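Local coordinates for aerolysin-like protein (Bombina maxima, PDB 6LH8) that belongs to the aerolysin-like pore-forming family and probably takes part, as pore former or as regulatory paralog, in modulating the endolysosomes of toad cells, at residues Arg46-Asn51 and Tyr91-Glu96; Asn17-Val22 and Ile114-Glu119; Ala3-Leu8 and Thr64-Glu69. One frame throughout, in Å; residues are numbered along the deposited sequence.

Contact 1: Arg46-Asn51 and Tyr91-Glu96; sequences RTITHN and YTELSE
H50 and E93 join two neighbouring strands through their side chains: H50 NE2 donates to E93 OE1 over 2.7 Å. The oxygen sits at the imidazole edge, near the ring plane, and receives the hydrogen on its anti lone pair; ring and carboxylate planes are only 26° apart. E93 CG lies in the plane of that ring too. Both ends of this His-carboxylate pair are held further, H50 ND1 by Y139 OH, E93 OE1 by a salt bridge to R73 and OE2 by the backbone N of L74, a set of partners that would probably favour an ionised carboxylate.

Backbone bonds run in reciprocal couples at R46-S95, I48-E93 and H50-Y91, the regular antiparallel ladder between strands 41-53 and 90-100, the latter being outermost in the five-stranded antiparallel sheet of this all-beta chain. They are uneven: H50 N reaches Y91 O at 2.7 Å in an almost straight bond (178°), whereas I48 N meets E93 O at 3.3 Å from 43° above the carbonyl plane.

The non-hydrogen-bonded pairs T47-L94 and T49-T92 put their side chains on the face opposite H50 and E93. One water joins T49 OG1 and T92 OG1, 2.9 Å from T49 OG1.

T47 CG2 meets L94 CD1 at 3.7 Å. Carbon-oxygen touches lie beside it: L94 CD1 is 3.5 Å from R46 O and, on the H50 face, R46 CB passes S95 OG at 3.8 Å. R46 NE donates a hydrogen bond to Q144 O.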
loop_
_atom_site.group_PDB
_atom_site.type_symbol
_atom_site.label_atom_id
_atom_site.label_comp_id
_atom_site.label_asym_id
_atom_site.label_seq_id
_atom_site.Cartn_x
_atom_site.Cartn_y
_atom_site.Cartn_z
ATOM N N ARG A 46 -7.373 -2.569 -2.322
ATOM C CA ARG A 46 -6.044 -2.561 -1.724
ATOM C C ARG A 46 -5.185 -1.592 -2.519
ATOM O O ARG A 46 -5.168 -1.648 -3.752
ATOM C CB ARG A 46 -5.430 -3.968 -1.718
ATOM C CG ARG A 46 -3.965 -3.991 -1.336
ATOM C CD ARG A 46 -3.414 -5.408 -1.363
ATOM N NE ARG A 46 -2.020 -5.458 -0.952
ATOM C CZ ARG A 46 -1.218 -6.484 -1.190
ATOM N NH1 ARG A 46 -1.687 -7.537 -1.838
ATOM N NH2 ARG A 46 0.043 -6.455 -0.782
ATOM N N THR A 47 -4.507 -0.672 -1.830
ATOM C CA THR A 47 -3.748 0.349 -2.531
ATOM C C THR A 47 -2.329 0.439 -2.000
ATOM O O THR A 47 -2.045 0.108 -0.840
ATOM C CB THR A 47 -4.384 1.731 -2.412
ATOM O OG1 THR A 47 -4.400 2.120 -1.038
ATOM C CG2 THR A 47 -5.815 1.719 -2.955
ATOM N N ILE A 48 -1.448 0.898 -2.881
ATOM C CA ILE A 48 -0.122 1.375 -2.522
ATOM C C ILE A 48 0.013 2.757 -3.143
ATOM O O ILE A 48 -0.261 2.931 -4.332
ATOM C CB ILE A 48 0.992 0.442 -3.030
ATOM C CG1 ILE A 48 0.846 -0.964 -2.438
ATOM C CG2 ILE A 48 2.357 1.051 -2.737
ATOM C CD1 ILE A 48 1.938 -1.948 -2.890
ATOM N N THR A 49 0.405 3.739 -2.352
ATOM C CA THR A 49 0.554 5.090 -2.871
ATOM C C THR A 49 2.027 5.470 -2.865
ATOM O O THR A 49 2.700 5.329 -1.840
ATOM C CB THR A 49 -0.275 6.084 -2.069
ATOM O OG1 THR A 49 -1.669 5.770 -2.234
ATOM C CG2 THR A 49 -0.038 7.504 -2.576
ATOM N N HIS A 50 2.516 5.948 -4.008
ATOM C CA HIS A 50 3.910 6.343 -4.180
ATOM C C HIS A 50 4.002 7.852 -4.343
ATOM O O HIS A 50 3.322 8.424 -5.195
ATOM C CB HIS A 50 4.513 5.656 -5.403
ATOM C CG HIS A 50 4.367 4.165 -5.388
ATOM N ND1 HIS A 50 5.230 3.337 -4.707
ATOM C CD2 HIS A 50 3.448 3.360 -5.975
ATOM C CE1 HIS A 50 4.851 2.080 -4.878
ATOM N NE2 HIS A 50 3.780 2.069 -5.651
ATOM N N ASN A 51 4.878 8.489 -3.568
ATOM C CA ASN A 51 5.009 9.938 -3.599
ATOM C C ASN A 51 6.468 10.336 -3.726
ATOM O O ASN A 51 7.358 9.641 -3.239
ATOM C CB ASN A 51 4.432 10.564 -2.332
ATOM C CG ASN A 51 3.087 9.985 -1.978
ATOM O OD1 ASN A 51 2.069 10.544 -2.357
ATOM N ND2 ASN A 51 3.077 8.831 -1.271
ATOM N N TYR A 91 1.369 8.760 -7.154
ATOM C CA TYR A 91 0.770 7.731 -7.989
ATOM C C TYR A 91 0.223 6.625 -7.091
ATOM O O TYR A 91 0.896 6.206 -6.148
ATOM C CB TYR A 91 1.811 7.191 -8.977
ATOM C CG TYR A 91 1.325 6.062 -9.842
ATOM C CD1 TYR A 91 0.631 6.317 -11.013
ATOM C CD2 TYR A 91 1.540 4.744 -9.480
ATOM C CE1 TYR A 91 0.175 5.293 -11.804
ATOM C CE2 TYR A 91 1.086 3.710 -10.262
ATOM C CZ TYR A 91 0.408 3.989 -11.431
ATOM O OH TYR A 91 -0.047 2.956 -12.224
ATOM N N THR A 92 -0.994 6.150 -7.382
ATOM C CA THR A 92 -1.657 5.141 -6.561
ATOM C C THR A 92 -1.883 3.881 -7.385
ATOM O O THR A 92 -2.489 3.937 -8.459
ATOM C CB THR A 92 -2.990 5.662 -6.023
ATOM O OG1 THR A 92 -2.766 6.833 -5.232
ATOM C CG2 THR A 92 -3.683 4.612 -5.173
ATOM N N GLU A 93 -1.390 2.756 -6.889
ATOM C CA GLU A 93 -1.749 1.455 -7.422
ATOM C C GLU A 93 -3.004 0.953 -6.719
ATOM O O GLU A 93 -3.283 1.307 -5.570
ATOM C CB GLU A 93 -0.612 0.451 -7.237
ATOM C CG GLU A 93 0.705 0.844 -7.868
ATOM C CD GLU A 93 1.755 -0.245 -7.745
ATOM O OE1 GLU A 93 2.755 -0.020 -7.027
ATOM O OE2 GLU A 93 1.583 -1.330 -8.354
ATOM N N LEU A 94 -3.771 0.129 -7.425
ATOM C CA LEU A 94 -5.013 -0.402 -6.881
ATOM C C LEU A 94 -5.178 -1.842 -7.344
ATOM O O LEU A 94 -4.954 -2.156 -8.518
ATOM C CB LEU A 94 -6.213 0.451 -7.313
ATOM C CG LEU A 94 -7.624 -0.018 -6.952
ATOM C CD1 LEU A 94 -7.797 -0.108 -5.449
ATOM C CD2 LEU A 94 -8.652 0.927 -7.547
ATOM N N SER A 95 -5.534 -2.727 -6.416
ATOM C CA SER A 95 -5.885 -4.088 -6.788
ATOM C C SER A 95 -7.126 -4.508 -6.012
ATOM O O SER A 95 -7.525 -3.866 -5.039
ATOM C CB SER A 95 -4.731 -5.075 -6.550
ATOM O OG SER A 95 -4.453 -5.250 -5.173
ATOM N N GLU A 96 -7.757 -5.582 -6.474
ATOM C CA GLU A 96 -8.879 -6.162 -5.754
ATOM C C GLU A 96 -8.353 -7.261 -4.846
ATOM O O GLU A 96 -7.639 -8.157 -5.298
ATOM C CB GLU A 96 -9.927 -6.728 -6.711
ATOM C CG GLU A 96 -11.180 -7.210 -5.983
ATOM C CD GLU A 96 -12.090 -8.066 -6.855
ATOM O OE1 GLU A 96 -11.783 -9.261 -7.068
ATOM O OE2 GLU A 96 -13.114 -7.539 -7.316
HETATM O O HOH W 1 -3.997 7.397 -2.642
#

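Contact 2: Asn17-Val22 and Ile114-Glu119; sequences NEVVKV and ILTRNE
The pairing of V20 with R117 is part of the antiparallel ladder between strand 4-28, outermost on its side of the five-stranded sheet, and strand 110-130, the next one in. V20 N donates to R117 O at 2.8 Å, and R117 N returns a bond to V20 O; E18 and E119 form a second reciprocal couple. Beyond them V22 N bonds to L115 O at 2.7 Å, but more bent, with 143° at the hydrogen. The segments are twisted against each other, their directions 144° apart instead of the 180° of an exact antiparallel pair.

On the face of V20 and E119, V20 CG2 lies against the end of the glutamate, 3.5 Å from E119 CD. E119 OE2 accepts a hydrogen on its anti lone pair from R117 NE, a salt bridge of 3.2 Å within one strand; E119 OE2 lies tilted out of the guanidinium plane, and the bond is bent. E119 OE1 takes a hydrogen from a water that donates also to E18 OE1, 2.7 Å from each oxygen, and this bridge probably eases the repulsion between the two acids. R117 CG occupies the position between backbone N and carbonyl carbon, and both R117 CG and NE lie 3.9 Å from V22 CG2.

On the other face V19 and N118 stand side by side, pointing the same way, with V19 CG2 only 3.3 Å from N118 OD1. V19 CG1 turns to T116 CB, and the extended chain of K21 carries CE across I114 CD1, its NZ forming a salt bridge with E24.

Strand 133-154 flanks segment 114-119 and bonds to it through the backbones of I114, T116 and N118. R117 packs on its residues Q144, S145 and I147, and R117 NH1 goes on to D45 O; V22 touches F44 and L115 touches R42, both of strand 41-53.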
loop_
_atom_site.group_PDB
_atom_site.type_symbol
_atom_site.label_atom_id
_atom_site.label_comp_id
_atom_site.label_asym_id
_atom_site.label_seq_id
_atom_site.Cartn_x
_atom_site.Cartn_y
_atom_site.Cartn_z
ATOM N N ASN A 17 3.599 1.969 11.128
ATOM C CA ASN A 17 3.498 0.525 10.912
ATOM C C ASN A 17 2.399 0.034 11.842
ATOM O O ASN A 17 2.563 0.107 13.057
ATOM C CB ASN A 17 4.832 -0.173 11.203
ATOM C CG ASN A 17 4.794 -1.674 10.917
ATOM O OD1 ASN A 17 3.751 -2.320 11.042
ATOM N ND2 ASN A 17 5.942 -2.235 10.526
ATOM N N GLU A 18 1.281 -0.434 11.285
ATOM C CA GLU A 18 0.129 -0.814 12.097
ATOM C C GLU A 18 -0.565 -2.027 11.497
ATOM O O GLU A 18 -0.554 -2.238 10.280
ATOM C CB GLU A 18 -0.905 0.318 12.199
ATOM C CG GLU A 18 -0.396 1.622 12.781
ATOM C CD GLU A 18 -1.230 2.807 12.335
ATOM O OE1 GLU A 18 -2.039 2.634 11.393
ATOM O OE2 GLU A 18 -1.088 3.903 12.929
ATOM N N VAL A 19 -1.173 -2.820 12.367
ATOM C CA VAL A 19 -2.114 -3.849 11.954
ATOM C C VAL A 19 -3.505 -3.272 12.170
ATOM O O VAL A 19 -3.920 -2.999 13.307
ATOM C CB VAL A 19 -1.922 -5.161 12.723
ATOM C CG1 VAL A 19 -2.962 -6.186 12.244
ATOM C CG2 VAL A 19 -0.515 -5.678 12.524
ATOM N N VAL A 20 -4.221 -3.060 11.072
ATOM C CA VAL A 20 -5.487 -2.334 11.081
ATOM C C VAL A 20 -6.635 -3.335 11.065
ATOM O O VAL A 20 -6.678 -4.220 10.200
ATOM C CB VAL A 20 -5.578 -1.391 9.867
ATOM C CG1 VAL A 20 -6.919 -0.669 9.835
ATOM C CG2 VAL A 20 -4.401 -0.395 9.876
ATOM N N LYS A 21 -7.580 -3.180 11.993
ATOM C CA LYS A 21 -8.834 -3.931 11.928
ATOM C C LYS A 21 -9.728 -3.261 10.893
ATOM O O LYS A 21 -10.232 -2.151 11.112
ATOM C CB LYS A 21 -9.516 -3.995 13.292
ATOM C CG LYS A 21 -10.848 -4.786 13.269
ATOM C CD LYS A 21 -11.423 -4.870 14.670
ATOM C CE LYS A 21 -12.736 -5.634 14.694
ATOM N NZ LYS A 21 -13.293 -5.674 16.082
ATOM N N VAL A 22 -9.922 -3.929 9.758
ATOM C CA VAL A 22 -10.745 -3.367 8.691
ATOM C C VAL A 22 -12.230 -3.494 9.028
ATOM O O VAL A 22 -13.018 -2.571 8.774
ATOM C CB VAL A 22 -10.389 -4.054 7.357
ATOM C CG1 VAL A 22 -11.363 -3.653 6.257
ATOM C CG2 VAL A 22 -8.944 -3.712 6.965
ATOM N N ILE A 114 -12.777 -11.577 12.024
ATOM C CA ILE A 114 -12.020 -10.346 12.229
ATOM C C ILE A 114 -11.126 -10.169 11.014
ATOM O O ILE A 114 -10.312 -11.050 10.704
ATOM C CB ILE A 114 -11.175 -10.390 13.513
ATOM C CG1 ILE A 114 -12.048 -10.722 14.724
ATOM C CG2 ILE A 114 -10.416 -9.050 13.688
ATOM C CD1 ILE A 114 -12.981 -9.619 15.126
ATOM N N LEU A 115 -11.290 -9.052 10.312
ATOM C CA LEU A 115 -10.554 -8.777 9.085
ATOM C C LEU A 115 -9.475 -7.739 9.370
ATOM O O LEU A 115 -9.791 -6.631 9.809
ATOM C CB LEU A 115 -11.514 -8.284 8.000
ATOM C CG LEU A 115 -12.547 -9.372 7.704
ATOM C CD1 LEU A 115 -13.934 -8.797 7.505
ATOM C CD2 LEU A 115 -12.123 -10.163 6.491
ATOM N N THR A 116 -8.209 -8.095 9.131
ATOM C CA THR A 116 -7.100 -7.179 9.400
ATOM C C THR A 116 -6.154 -7.098 8.213
ATOM O O THR A 116 -6.092 -8.002 7.380
ATOM C CB THR A 116 -6.269 -7.603 10.620
ATOM O OG1 THR A 116 -5.765 -8.932 10.417
ATOM C CG2 THR A 116 -7.084 -7.538 11.889
ATOM N N ARG A 117 -5.393 -6.001 8.154
ATOM C CA ARG A 117 -4.289 -5.916 7.202
ATOM C C ARG A 117 -3.197 -5.018 7.763
ATOM O O ARG A 117 -3.451 -4.147 8.598
ATOM C CB ARG A 117 -4.747 -5.414 5.828
ATOM C CG ARG A 117 -5.231 -4.002 5.776
ATOM C CD ARG A 117 -5.616 -3.612 4.337
ATOM N NE ARG A 117 -6.464 -2.420 4.314
ATOM C CZ ARG A 117 -7.256 -2.083 3.301
ATOM N NH1 ARG A 117 -7.325 -2.850 2.214
ATOM N NH2 ARG A 117 -7.979 -0.974 3.369
ATOM N N ASN A 118 -1.977 -5.238 7.282
ATOM C CA ASN A 118 -0.857 -4.367 7.621
ATOM C C ASN A 118 -0.926 -3.108 6.778
ATOM O O ASN A 118 -1.271 -3.156 5.596
ATOM C CB ASN A 118 0.485 -5.064 7.366
ATOM C CG ASN A 118 0.721 -6.262 8.278
ATOM O OD1 ASN A 118 0.294 -6.279 9.433
ATOM N ND2 ASN A 118 1.423 -7.267 7.758
ATOM N N GLU A 119 -0.636 -1.972 7.401
ATOM C CA GLU A 119 -0.538 -0.705 6.691
ATOM C C GLU A 119 0.773 -0.066 7.121
ATOM O O GLU A 119 1.063 0.011 8.318
ATOM C CB GLU A 119 -1.756 0.190 6.974
ATOM C CG GLU A 119 -3.075 -0.465 6.537
ATOM C CD GLU A 119 -4.237 0.506 6.466
ATOM O OE1 GLU A 119 -4.075 1.660 6.907
ATOM O OE2 GLU A 119 -5.322 0.104 5.993
HETATM O O HOH W 2 -2.949 3.184 8.857
#

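Contact 3: Ala3-Leu8 and Thr64-Glu69; sequences ASVTVL and TEIQLE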
loop_
_atom_site.group_PDB
_atom_site.type_symbol
_atom_site.label_atom_id
_atom_site.label_comp_id
_atom_site.label_asym_id
_atom_site.label_seq_id
_atom_site.Cartn_x
_atom_site.Cartn_y
_atom_site.Cartn_z
ATOM N N ALA A 3 15.691 13.065 -15.431
ATOM C CA ALA A 3 16.748 12.982 -14.441
ATOM C C ALA A 3 17.352 11.584 -14.384
ATOM O O ALA A 3 16.703 10.584 -14.714
ATOM C CB ALA A 3 16.214 13.366 -13.066
ATOM N N SER A 4 18.618 11.521 -13.965
ATOM C CA SER A 4 19.179 10.263 -13.483
ATOM C C SER A 4 18.702 10.054 -12.056
ATOM O O SER A 4 18.701 10.992 -11.260
ATOM C CB SER A 4 20.708 10.290 -13.511
ATOM O OG SER A 4 21.210 10.415 -14.820
ATOM N N VAL A 5 18.292 8.830 -11.725
ATOM C CA VAL A 5 17.626 8.568 -10.450
ATOM C C VAL A 5 18.263 7.360 -9.775
ATOM O O VAL A 5 18.460 6.323 -10.416
ATOM C CB VAL A 5 16.116 8.325 -10.638
ATOM C CG1 VAL A 5 15.461 8.046 -9.292
ATOM C CG2 VAL A 5 15.457 9.502 -11.319
ATOM N N THR A 6 18.576 7.487 -8.482
ATOM C CA THR A 6 19.020 6.350 -7.673
ATOM C C THR A 6 18.374 6.451 -6.300
ATOM O O THR A 6 18.606 7.428 -5.588
ATOM C CB THR A 6 20.544 6.332 -7.522
ATOM O OG1 THR A 6 21.158 6.156 -8.805
ATOM C CG2 THR A 6 20.974 5.203 -6.583
ATOM N N VAL A 7 17.569 5.458 -5.923
ATOM C CA VAL A 7 16.942 5.458 -4.602
ATOM C C VAL A 7 17.905 4.806 -3.619
ATOM O O VAL A 7 18.469 3.744 -3.911
ATOM C CB VAL A 7 15.590 4.723 -4.618
ATOM C CG1 VAL A 7 14.955 4.773 -3.227
ATOM C CG2 VAL A 7 14.658 5.343 -5.636
ATOM N N LEU A 8 18.107 5.450 -2.459
ATOM C CA LEU A 8 18.997 4.926 -1.416
ATOM C C LEU A 8 18.180 4.065 -0.454
ATOM O O LEU A 8 17.853 4.451 0.671
ATOM C CB LEU A 8 19.716 6.055 -0.691
ATOM C CG LEU A 8 20.368 7.149 -1.558
ATOM C CD1 LEU A 8 21.166 8.121 -0.715
ATOM C CD2 LEU A 8 21.248 6.538 -2.657
ATOM N N THR A 64 10.736 18.487 -14.781
ATOM C CA THR A 64 11.696 17.385 -14.795
ATOM C C THR A 64 10.992 16.065 -14.519
ATOM O O THR A 64 10.197 15.955 -13.580
ATOM C CB THR A 64 12.787 17.618 -13.747
ATOM O OG1 THR A 64 13.498 18.819 -14.048
ATOM C CG2 THR A 64 13.774 16.458 -13.720
ATOM N N GLU A 65 11.288 15.054 -15.334
ATOM C CA GLU A 65 10.691 13.740 -15.146
ATOM C C GLU A 65 11.603 12.887 -14.277
ATOM O O GLU A 65 12.827 12.897 -14.443
ATOM C CB GLU A 65 10.430 13.058 -16.491
ATOM C CG GLU A 65 9.260 13.682 -17.257
ATOM C CD GLU A 65 8.735 12.799 -18.379
ATOM O OE1 GLU A 65 9.381 11.777 -18.689
ATOM O OE2 GLU A 65 7.673 13.127 -18.952
ATOM N N ILE A 66 11.000 12.159 -13.342
ATOM C CA ILE A 66 11.723 11.382 -12.341
ATOM C C ILE A 66 11.120 9.987 -12.350
ATOM O O ILE A 66 10.016 9.775 -11.832
ATOM C CB ILE A 66 11.636 12.006 -10.942
ATOM C CG1 ILE A 66 12.205 13.428 -10.950
ATOM C CG2 ILE A 66 12.334 11.125 -9.913
ATOM C CD1 ILE A 66 11.671 14.308 -9.822
ATOM N N GLN A 67 11.836 9.037 -12.947
ATOM C CA GLN A 67 11.407 7.646 -13.029
ATOM C C GLN A 67 12.065 6.832 -11.926
ATOM O O GLN A 67 13.293 6.837 -11.800
ATOM C CB GLN A 67 11.768 7.034 -14.385
ATOM C CG GLN A 67 10.887 7.469 -15.518
ATOM C CD GLN A 67 11.035 6.578 -16.739
ATOM O OE1 GLN A 67 10.377 6.790 -17.756
ATOM N NE2 GLN A 67 11.900 5.577 -16.641
ATOM N N LEU A 68 11.264 6.099 -11.157
ATOM C CA LEU A 68 11.851 5.182 -10.192
ATOM C C LEU A 68 11.031 3.908 -10.119
ATOM O O LEU A 68 9.873 3.854 -10.543
ATOM C CB LEU A 68 12.012 5.807 -8.798
ATOM C CG LEU A 68 10.855 6.320 -7.949
ATOM C CD1 LEU A 68 10.128 5.186 -7.232
ATOM C CD2 LEU A 68 11.424 7.296 -6.919
ATOM N N GLU A 69 11.672 2.872 -9.582
ATOM C CA GLU A 69 11.083 1.549 -9.430
ATOM C C GLU A 69 10.917 1.236 -7.950
ATOM O O GLU A 69 11.905 0.929 -7.265
ATOM C CB GLU A 69 11.964 0.501 -10.110
ATOM C CG GLU A 69 12.158 0.781 -11.584
ATOM C CD GLU A 69 12.992 -0.273 -12.258
ATOM O OE1 GLU A 69 12.592 -1.454 -12.215
ATOM O OE2 GLU A 69 14.050 0.084 -12.820
HETATM O O HOH W 3 13.944 9.888 -14.644
#
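V5 reaches across to I66, Q67 and L68 and carries the centre of this contact. Its CB points at the other segment and lies 3.4 Å from Q67 O. From there the chain forks. CG1, anti to the backbone N (chi1 180°), stays close to the same carbonyl oxygen and ends 4.1 Å from L68 CB. CG2, anti to the carbonyl carbon, also passes Q67 O and then meets I66 CG2 at 3.8 Å, the two side chains crossing at about a right angle. All three side-chain carbons, CB, CG1 and CG2, thus pack round one backbone oxygen.

V7, two residues on, repeats the inward direction: its CG2 lies 4.0 Å from L68 CD2, again with the side chains at about a right angle. L68 also touches F83.

At the start of the segment the contact changes from apolar to polar. A3 N gives E65 O a nearly straight bond of 3.0 Å (175° at the hydrogen), the single direct hydrogen bond between the segments, while A3 CB rests 4.0 Å from T64 CG2. Next to it a water donates to A3 O at 2.8 Å and, over a longer 3.2 Å, to E65 O, and it accepts from Q67 N; so it links the two backbones where they separate.

V5 also packs on V126 and I128 of strand 110-130, to which S4, T6 and L8 are tied by backbone bonds. Strand 65-68 runs at 40° to strand 4-7. Strands 65-68 and 81-84 form a small two-stranded antiparallel sheet, which lies over the alternate, inward-facing side chains of the outermost strand 4-28 of the larger sheet and is joined to it by a backbone bond at the A3 end.

Overall arrangement
Contacts 1 and 2 are antiparallel ladders at the two outer edges of the same five-stranded sheet, while contact 3 lays a small second sheet on strand 4-28, which contact 2 also uses. Contact 1, near the chain centre, is partly buried and adds a histidine-carboxylate bond to its ladder; contact 2 lies at the surface, where a salt bridge and a water between two acids do the polar work. Contact 3 is partly buried and relies mostly on valine, leucine and isoleucine, with one backbone bond and a water in place of a ladder. R46 CA touches R117 NH1, joining contacts 1 and 2, whereas contacts 2 and 3 lie on opposite sides of the chain's centre.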